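Local coordinates for beta-lactamase-related domain-containing protein (Bacteroides dorei DSM 17855, PDB 5TGF) that is uncharacterised but, as a member of the serine beta-lactamase-related family, probably acts as a hydrolase and can bind calcium, at residues D120-I132 against Q153-F167. Numbering follows the deposited sequence.
Sequences DNYNHLDSAVTEI and QIAGRMAEVAMGKEF
Leu125 is the apolar knob of this contact, set into a hole made by Gln153, Gly156, Glu160 and Phe167. Its CD1 reaches the backbone of the other helix, 3.6 Å from Gly156 C, where the lack of a side chain gives the methyl its place. The other methyl, CD2, lies across the amide end of Gln153. Farther along, Val129 CG2 rests 3.7 Å from Arg157 CB, and Ile132 splits its branches, CD1 on Gln153 CB and CG2 on Ile154 CD1.

The two segments belong to the helical part of a beta-lactamase-type fold, to one side of its six-stranded antiparallel sheet. The axes of the short helical segments 125-132 and 153-163 come within 9.2 Å, their N-to-C directions 132° apart, and helix 198-201 touches Leu125, Gln153 and Phe167.

Polar contacts gather where helix 125-132 starts. The N-cap residue His124 donates from ND1 to Glu166 OE2 in a nearly straight bond of 2.9 Å, met on the syn lone pair of that oxygen; ring and carboxylate are almost coplanar, 8° apart. Two waters accept from Leu125 N and Asp126 N and lie within hydrogen-bonding distance of both Glu160 and Glu166, so the first turn of one helix reaches the acids of the other segment through solvent. Glu160 OE1 also takes a salt bridge from Arg157 NH1 (2.9 Å), while OE2 accepts from Phe167 N. Arg157 runs out with chi1 at -178° and turns at chi2, which lays the guanidinium between Asp126 CB on one face and Val161 CG2 on the opposite one.

Ahead of the helix, Gln153, its chain bent at chi2, donates a weak bond from NE2 to Asp120 OD2 (3.0 Å), with the amide turned steeply against the carboxylate. Asp120 OD1 closes an Asx turn by accepting from Tyr122 N and also takes a bond from a water that accepts weakly from Gln153 NE2.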
loop_
_atom_site.group_PDB
_atom_site.type_symbol
_atom_site.label_atom_id
_atom_site.label_comp_id
_atom_site.label_asym_id
_atom_site.label_seq_id
_atom_site.Cartn_x
_atom_site.Cartn_y
_atom_site.Cartn_z
ATOM N N ASP A 120 -17.060 -1.139 7.201
ATOM C CA ASP A 120 -17.024 -0.000 6.243
ATOM C C ASP A 120 -16.810 -0.534 4.832
ATOM O O ASP A 120 -15.691 -0.932 4.511
ATOM C CB ASP A 120 -15.883 0.982 6.577
ATOM C CG ASP A 120 -15.770 2.145 5.568
ATOM O OD1 ASP A 120 -16.238 1.991 4.411
ATOM O OD2 ASP A 120 -15.194 3.223 5.918
ATOM N N ASN A 121 -17.906 -0.642 4.064
ATOM C CA ASN A 121 -17.887 -1.014 2.642
ATOM C C ASN A 121 -18.391 0.170 1.785
ATOM O O ASN A 121 -18.840 -0.021 0.654
ATOM C CB ASN A 121 -18.788 -2.236 2.379
ATOM C CG ASN A 121 -18.256 -3.509 3.004
ATOM O OD1 ASN A 121 -17.058 -3.752 3.002
ATOM N ND2 ASN A 121 -19.155 -4.353 3.494
ATOM N N TYR A 122 -18.301 1.385 2.305
ATOM C CA TYR A 122 -18.877 2.552 1.619
ATOM C C TYR A 122 -18.268 2.761 0.233
ATOM O O TYR A 122 -17.076 2.718 0.078
ATOM C CB TYR A 122 -18.653 3.814 2.444
ATOM C CG TYR A 122 -19.554 3.907 3.683
ATOM C CD1 TYR A 122 -20.859 4.349 3.554
ATOM C CD2 TYR A 122 -19.089 3.590 4.949
ATOM C CE1 TYR A 122 -21.681 4.495 4.657
ATOM C CE2 TYR A 122 -19.893 3.731 6.062
ATOM C CZ TYR A 122 -21.205 4.175 5.908
ATOM O OH TYR A 122 -22.076 4.353 6.979
ATOM N N ASN A 123 -19.104 3.129 -0.719
ATOM C CA ASN A 123 -18.621 3.568 -2.041
ATOM C C ASN A 123 -18.547 5.087 -2.179
ATOM O O ASN A 123 -18.122 5.600 -3.227
ATOM C CB ASN A 123 -19.481 2.965 -3.134
ATOM C CG ASN A 123 -19.295 1.488 -3.248
ATOM O OD1 ASN A 123 -18.171 0.991 -3.294
ATOM N ND2 ASN A 123 -20.382 0.781 -3.373
ATOM N N HIS A 124 -18.856 5.803 -1.101
ATOM C CA HIS A 124 -18.651 7.245 -1.067
ATOM C C HIS A 124 -18.010 7.672 0.215
ATOM O O HIS A 124 -18.503 7.364 1.326
ATOM C CB HIS A 124 -19.983 7.991 -1.253
ATOM C CG HIS A 124 -20.707 7.605 -2.493
ATOM N ND1 HIS A 124 -20.379 8.111 -3.733
ATOM C CD2 HIS A 124 -21.676 6.683 -2.706
ATOM C CE1 HIS A 124 -21.091 7.491 -4.660
ATOM N NE2 HIS A 124 -21.887 6.623 -4.058
ATOM N N LEU A 125 -16.904 8.390 0.100
ATOM C CA LEU A 125 -16.162 8.731 1.288
ATOM C C LEU A 125 -16.874 9.722 2.205
ATOM O O LEU A 125 -16.682 9.694 3.422
ATOM C CB LEU A 125 -14.772 9.219 0.916
ATOM C CG LEU A 125 -13.870 8.183 0.269
ATOM C CD1 LEU A 125 -12.496 8.825 0.069
ATOM C CD2 LEU A 125 -13.784 6.912 1.111
ATOM N N ASP A 126 -17.725 10.585 1.645
ATOM C CA ASP A 126 -18.447 11.507 2.512
ATOM C C ASP A 126 -19.331 10.791 3.523
ATOM O O ASP A 126 -19.359 11.169 4.701
ATOM C CB ASP A 126 -19.224 12.568 1.716
ATOM C CG ASP A 126 -20.367 12.004 0.870
ATOM O OD1 ASP A 126 -20.491 10.775 0.647
ATOM O OD2 ASP A 126 -21.128 12.846 0.339
ATOM N N SER A 127 -20.006 9.725 3.084
ATOM C CA SER A 127 -20.779 8.870 3.994
ATOM C C SER A 127 -19.880 8.079 4.974
ATOM O O SER A 127 -20.192 7.945 6.159
ATOM C CB SER A 127 -21.629 7.880 3.186
ATOM O OG SER A 127 -22.546 8.546 2.354
ATOM N N ALA A 128 -18.758 7.575 4.481
ATOM C CA ALA A 128 -17.811 6.845 5.361
ATOM C C ALA A 128 -17.337 7.726 6.487
ATOM O O ALA A 128 -17.267 7.284 7.625
ATOM C CB ALA A 128 -16.617 6.328 4.588
ATOM N N VAL A 129 -16.973 8.960 6.167
ATOM C CA VAL A 129 -16.339 9.835 7.140
ATOM C C VAL A 129 -17.312 10.357 8.212
ATOM O O VAL A 129 -16.923 10.558 9.353
ATOM C CB VAL A 129 -15.607 10.996 6.430
ATOM C CG1 VAL A 129 -15.218 12.059 7.425
ATOM C CG2 VAL A 129 -14.381 10.485 5.713
ATOM N N THR A 130 -18.575 10.542 7.846
ATOM C CA THR A 130 -19.642 10.809 8.824
ATOM C C THR A 130 -19.759 9.723 9.884
ATOM O O THR A 130 -19.877 10.017 11.073
ATOM C CB THR A 130 -21.004 10.994 8.125
ATOM O OG1 THR A 130 -20.891 12.063 7.183
ATOM C CG2 THR A 130 -22.092 11.363 9.162
ATOM N N GLU A 131 -19.697 8.462 9.486
ATOM C CA GLU A 131 -19.720 7.376 10.475
ATOM C C GLU A 131 -18.438 7.335 11.319
ATOM O O GLU A 131 -18.498 7.150 12.541
ATOM C CB GLU A 131 -19.956 6.033 9.832
ATOM C CG GLU A 131 -19.973 4.906 10.866
ATOM C CD GLU A 131 -20.760 3.690 10.441
ATOM O OE1 GLU A 131 -21.110 3.598 9.233
ATOM O OE2 GLU A 131 -21.009 2.814 11.307
ATOM N N ILE A 132 -17.284 7.568 10.694
ATOM C CA ILE A 132 -16.029 7.549 11.439
ATOM C C ILE A 132 -15.980 8.701 12.470
ATOM O O ILE A 132 -15.415 8.549 13.555
ATOM C CB ILE A 132 -14.819 7.583 10.489
ATOM C CG1 ILE A 132 -14.809 6.318 9.626
ATOM C CG2 ILE A 132 -13.505 7.769 11.273
ATOM C CD1 ILE A 132 -14.020 6.503 8.343
ATOM N N GLN A 153 -9.618 6.573 5.114
ATOM C CA GLN A 153 -10.884 7.097 4.571
ATOM C C GLN A 153 -10.963 8.592 4.734
ATOM O O GLN A 153 -11.368 9.299 3.821
ATOM C CB GLN A 153 -12.113 6.461 5.218
ATOM C CG GLN A 153 -12.182 4.965 5.128
ATOM C CD GLN A 153 -12.485 4.479 3.739
ATOM O OE1 GLN A 153 -11.580 4.316 2.911
ATOM N NE2 GLN A 153 -13.758 4.229 3.472
ATOM N N ILE A 154 -10.551 9.074 5.894
ATOM C CA ILE A 154 -10.528 10.512 6.171
ATOM C C ILE A 154 -9.524 11.205 5.250
ATOM O O ILE A 154 -9.856 12.231 4.643
ATOM C CB ILE A 154 -10.174 10.795 7.629
ATOM C CG1 ILE A 154 -11.194 10.132 8.575
ATOM C CG2 ILE A 154 -10.097 12.288 7.898
ATOM C CD1 ILE A 154 -10.889 10.436 10.024
ATOM N N ALA A 155 -8.324 10.639 5.124
ATOM C CA ALA A 155 -7.301 11.164 4.214
ATOM C C ALA A 155 -7.829 11.289 2.797
ATOM O O ALA A 155 -7.652 12.334 2.146
ATOM C CB ALA A 155 -6.033 10.296 4.232
ATOM N N GLY A 156 -8.474 10.233 2.312
ATOM C CA GLY A 156 -9.073 10.263 1.005
ATOM C C GLY A 156 -10.127 11.364 0.838
ATOM O O GLY A 156 -10.205 11.991 -0.216
ATOM N N ARG A 157 -10.967 11.560 1.860
ATOM C CA ARG A 157 -12.004 12.588 1.814
ATOM C C ARG A 157 -11.385 13.996 1.776
ATOM O O ARG A 157 -11.933 14.891 1.117
ATOM C CB ARG A 157 -12.933 12.463 3.003
ATOM C CG ARG A 157 -14.097 13.456 3.039
ATOM C CD ARG A 157 -15.028 13.312 1.882
ATOM N NE ARG A 157 -16.009 14.416 1.881
ATOM C CZ ARG A 157 -16.464 15.033 0.800
ATOM N NH1 ARG A 157 -16.108 14.654 -0.418
ATOM N NH2 ARG A 157 -17.315 16.042 0.941
HETATM N N MSE A 158 -10.243 14.193 2.424
HETATM C CA MSE A 158 -9.611 15.504 2.406
HETATM C C MSE A 158 -9.150 15.814 0.977
HETATM O O MSE A 158 -9.323 16.951 0.505
HETATM C CB MSE A 158 -8.449 15.637 3.372
HETATM C CG MSE A 158 -8.832 15.548 4.851
HETATM SE SE MSE A 158 -7.264 15.234 5.981
HETATM C CE MSE A 158 -6.359 16.987 5.971
ATOM N N ALA A 159 -8.665 14.790 0.254
ATOM C CA ALA A 159 -8.248 14.979 -1.134
ATOM C C ALA A 159 -9.451 15.271 -2.039
ATOM O O ALA A 159 -9.361 16.137 -2.938
ATOM C CB ALA A 159 -7.441 13.788 -1.633
ATOM N N GLU A 160 -10.575 14.610 -1.771
ATOM C CA GLU A 160 -11.807 14.825 -2.515
ATOM C C GLU A 160 -12.256 16.297 -2.418
ATOM O O GLU A 160 -12.656 16.894 -3.416
ATOM C CB GLU A 160 -12.953 13.941 -2.026
ATOM C CG GLU A 160 -12.845 12.482 -2.383
ATOM C CD GLU A 160 -14.098 11.674 -2.043
ATOM O OE1 GLU A 160 -14.965 12.142 -1.264
ATOM O OE2 GLU A 160 -14.241 10.545 -2.572
ATOM N N VAL A 161 -12.242 16.832 -1.209
ATOM C CA VAL A 161 -12.623 18.215 -0.977
ATOM C C VAL A 161 -11.658 19.192 -1.657
ATOM O O VAL A 161 -12.083 20.157 -2.268
ATOM C CB VAL A 161 -12.795 18.479 0.531
ATOM C CG1 VAL A 161 -12.978 19.970 0.838
ATOM C CG2 VAL A 161 -13.984 17.690 1.023
ATOM N N ALA A 162 -10.374 18.886 -1.643
ATOM C CA ALA A 162 -9.388 19.783 -2.238
ATOM C C ALA A 162 -9.525 19.862 -3.754
ATOM O O ALA A 162 -9.275 20.932 -4.354
ATOM C CB ALA A 162 -7.989 19.351 -1.833
HETATM N N MSE A 163 -9.974 18.771 -4.379
HETATM C CA MSE A 163 -10.157 18.723 -5.819
HETATM C C MSE A 163 -11.572 18.959 -6.301
HETATM O O MSE A 163 -11.802 19.061 -7.506
HETATM C CB MSE A 163 -9.753 17.342 -6.352
HETATM C CG MSE A 163 -8.293 17.020 -6.103
HETATM SE SE MSE A 163 -7.188 18.140 -7.294
HETATM C CE MSE A 163 -7.609 17.310 -9.016
ATOM N N GLY A 164 -12.544 18.908 -5.402
ATOM C CA GLY A 164 -13.953 18.921 -5.807
ATOM C C GLY A 164 -14.383 17.728 -6.635
ATOM O O GLY A 164 -15.254 17.850 -7.500
ATOM N N LYS A 165 -13.844 16.545 -6.319
ATOM C CA LYS A 165 -14.041 15.366 -7.163
ATOM C C LYS A 165 -13.859 14.098 -6.293
ATOM O O LYS A 165 -13.030 14.085 -5.403
ATOM C CB LYS A 165 -12.997 15.361 -8.284
ATOM C CG LYS A 165 -13.361 14.568 -9.505
ATOM C CD LYS A 165 -12.366 14.841 -10.652
ATOM C CE LYS A 165 -12.529 13.765 -11.722
ATOM N NZ LYS A 165 -11.684 13.959 -12.940
ATOM N N GLU A 166 -14.602 13.048 -6.592
ATOM C CA GLU A 166 -14.553 11.846 -5.753
ATOM C C GLU A 166 -13.272 11.031 -6.019
ATOM O O GLU A 166 -12.607 11.192 -7.053
ATOM C CB GLU A 166 -15.814 11.007 -5.938
ATOM C CG GLU A 166 -17.036 11.589 -5.224
ATOM C CD GLU A 166 -18.103 10.549 -4.965
ATOM O OE1 GLU A 166 -18.775 10.158 -5.924
ATOM O OE2 GLU A 166 -18.211 10.044 -3.825
ATOM N N PHE A 167 -12.929 10.186 -5.055
ATOM C CA PHE A 167 -11.623 9.536 -4.997
ATOM C C PHE A 167 -11.383 8.551 -6.142
ATOM O O PHE A 167 -10.264 8.476 -6.693
ATOM C CB PHE A 167 -11.422 8.849 -3.631
ATOM C CG PHE A 167 -10.016 8.319 -3.435
ATOM C CD1 PHE A 167 -9.020 9.134 -2.976
ATOM C CD2 PHE A 167 -9.695 7.037 -3.826
ATOM C CE1 PHE A 167 -7.709 8.671 -2.857
ATOM C CE2 PHE A 167 -8.401 6.550 -3.677
ATOM C CZ PHE A 167 -7.417 7.377 -3.212
HETATM O O HOH W 1 -15.119 2.092 2.000
HETATM O O HOH W 2 -15.937 8.746 -2.746
HETATM O O HOH W 3 -17.547 11.258 -1.330
#